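Local coordinates for probable antibiotics synthesis protein (Thermus thermophilus, PDB 1V70) that is of unknown function but adopts a cupin fold, probably binds a metal ion, and may take part in antibiotic synthesis, at residues D50-Y54 with P84-R88. Residues are numbered along the deposited sequence; the frame is centred on the assembly and turned at random. Where two conformers were deposited one is given.
Sequences DKVYY and PHGVR
K51 and Y53 reach across the interior of the cupin beta-barrel to meet H85, G86 and V87 on the facing sheet. The two strands belong to different sheets and run nearly parallel, 19° apart with their axes 9.7 Å from each other, so the gap is crossed mainly by side chains. K51 leaves its strand with CG anti to the backbone N, and a single bend at chi3 (-65°) turns the ammonium to the imidazole edge. There K51 NZ donates to H85 NE2 over 3.1 Å, only 3° out of the ring plane, with K51 CE close behind at 3.4 Å from the same nitrogen. The other ring nitrogen, H85 ND1, is hydrogen-bonded to the backbone O of A83; held at both nitrogens, the imidazole has its rotation fixed. The rings of H44 and H46 also meet H85, making a histidine cluster consistent with the metal-binding pocket of cupins. Y53 points its hydroxyl at the same imidazole edge: Y53 OH lies 3.2 Å from H85 CD2, in the ring plane, while its hydrogen bond goes to Q41 OE1, to which K51 NZ makes a weak hydrogen bond. The backbone joins in at G86, whose CA comes within 3.8 Å of Y53 OH. Beyond the hydroxyl the contact turns apolar. V87 CB stands 4.2 Å above one face of the Y53 ring, offset toward the rim, and the CG1 methyl of V87 sits 4.0 Å from Y53 CE1.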
loop_
_atom_site.group_PDB
_atom_site.type_symbol
_atom_site.label_atom_id
_atom_site.label_comp_id
_atom_site.label_asym_id
_atom_site.label_seq_id
_atom_site.Cartn_x
_atom_site.Cartn_y
_atom_site.Cartn_z
ATOM N N ASP A 50 3.896 -9.476 8.723
ATOM C CA ASP A 50 3.842 -9.757 7.295
ATOM C C ASP A 50 4.263 -8.463 6.613
ATOM O O ASP A 50 4.085 -7.379 7.165
ATOM C CB ASP A 50 2.423 -10.119 6.837
ATOM C CG ASP A 50 1.954 -11.460 7.367
ATOM O OD1 ASP A 50 2.789 -12.371 7.529
ATOM O OD2 ASP A 50 0.739 -11.609 7.603
ATOM N N LYS A 51 4.831 -8.574 5.419
ATOM C CA LYS A 51 5.251 -7.390 4.685
ATOM C C LYS A 51 4.862 -7.506 3.221
ATOM O O LYS A 51 4.883 -8.594 2.647
ATOM C CB LYS A 51 6.769 -7.193 4.805
ATOM C CG LYS A 51 7.286 -5.981 4.043
ATOM C CD LYS A 51 8.801 -5.903 4.064
ATOM C CE LYS A 51 9.323 -5.668 5.465
ATOM N NZ LYS A 51 10.808 -5.602 5.477
ATOM N N VAL A 52 4.482 -6.385 2.624
ATOM C CA VAL A 52 4.130 -6.356 1.212
ATOM C C VAL A 52 4.883 -5.220 0.531
ATOM O O VAL A 52 4.873 -4.080 1.010
ATOM C CB VAL A 52 2.617 -6.135 0.980
ATOM C CG1 VAL A 52 2.326 -6.065 -0.518
ATOM C CG2 VAL A 52 1.818 -7.260 1.615
ATOM N N TYR A 53 5.551 -5.546 -0.571
ATOM C CA TYR A 53 6.293 -4.573 -1.371
ATOM C C TYR A 53 5.459 -4.268 -2.611
ATOM O O TYR A 53 4.970 -5.191 -3.265
ATOM C CB TYR A 53 7.616 -5.156 -1.872
ATOM C CG TYR A 53 8.634 -5.519 -0.820
ATOM C CD1 TYR A 53 9.429 -4.544 -0.215
ATOM C CD2 TYR A 53 8.856 -6.852 -0.486
ATOM C CE1 TYR A 53 10.428 -4.894 0.691
ATOM C CE2 TYR A 53 9.848 -7.211 0.418
ATOM C CZ TYR A 53 10.632 -6.231 0.997
ATOM O OH TYR A 53 11.639 -6.597 1.860
ATOM N N TYR A 54 5.301 -2.990 -2.938
ATOM C CA TYR A 54 4.567 -2.582 -4.136
ATOM C C TYR A 54 5.468 -1.613 -4.900
ATOM O O TYR A 54 5.960 -0.637 -4.331
ATOM C CB TYR A 54 3.253 -1.887 -3.772
ATOM C CG TYR A 54 2.534 -1.305 -4.974
ATOM C CD1 TYR A 54 1.895 -2.130 -5.898
ATOM C CD2 TYR A 54 2.524 0.071 -5.205
ATOM C CE1 TYR A 54 1.263 -1.599 -7.024
ATOM C CE2 TYR A 54 1.896 0.611 -6.326
ATOM C CZ TYR A 54 1.268 -0.230 -7.229
ATOM O OH TYR A 54 0.636 0.299 -8.334
ATOM N N PRO A 84 12.405 -15.441 5.044
ATOM C CA PRO A 84 13.510 -14.505 4.828
ATOM C C PRO A 84 13.139 -13.689 3.594
ATOM O O PRO A 84 12.699 -14.245 2.587
ATOM C CB PRO A 84 14.701 -15.429 4.581
ATOM C CG PRO A 84 14.349 -16.641 5.407
ATOM C CD PRO A 84 12.893 -16.831 5.072
ATOM N N HIS A 85 13.293 -12.373 3.667
ATOM C CA HIS A 85 12.934 -11.535 2.530
ATOM C C HIS A 85 13.803 -10.292 2.419
ATOM O O HIS A 85 14.342 -9.800 3.411
ATOM C CB HIS A 85 11.464 -11.107 2.636
ATOM C CG HIS A 85 11.176 -10.261 3.835
ATOM N ND1 HIS A 85 11.061 -10.784 5.105
ATOM C CD2 HIS A 85 11.060 -8.919 3.969
ATOM C CE1 HIS A 85 10.891 -9.799 5.970
ATOM N NE2 HIS A 85 10.888 -8.658 5.306
ATOM N N GLY A 86 13.928 -9.790 1.197
ATOM C CA GLY A 86 14.709 -8.592 0.965
ATOM C C GLY A 86 14.418 -8.065 -0.422
ATOM O O GLY A 86 13.661 -8.677 -1.179
ATOM N N VAL A 87 15.005 -6.925 -0.758
ATOM C CA VAL A 87 14.813 -6.334 -2.073
ATOM C C VAL A 87 16.102 -5.646 -2.496
ATOM O O VAL A 87 16.781 -5.027 -1.675
ATOM C CB VAL A 87 13.626 -5.321 -2.083
ATOM C CG1 VAL A 87 13.912 -4.149 -1.156
ATOM C CG2 VAL A 87 13.369 -4.840 -3.490
ATOM N N ARG A 88 16.448 -5.775 -3.772
ATOM C CA ARG A 88 17.687 -5.236 -4.326
ATOM C C ARG A 88 17.412 -4.466 -5.613
ATOM O O ARG A 88 16.653 -4.898 -6.471
ATOM C CB ARG A 88 18.653 -6.383 -4.641
ATOM C CG ARG A 88 18.822 -7.382 -3.502
ATOM C CD ARG A 88 19.948 -8.385 -3.778
ATOM N NE ARG A 88 19.934 -8.826 -5.177
ATOM C CZ ARG A 88 19.363 -10.019 -5.457
ATOM N NH1 ARG A 88 18.786 -10.720 -4.496
ATOM N NH2 ARG A 88 19.407 -10.490 -6.711
#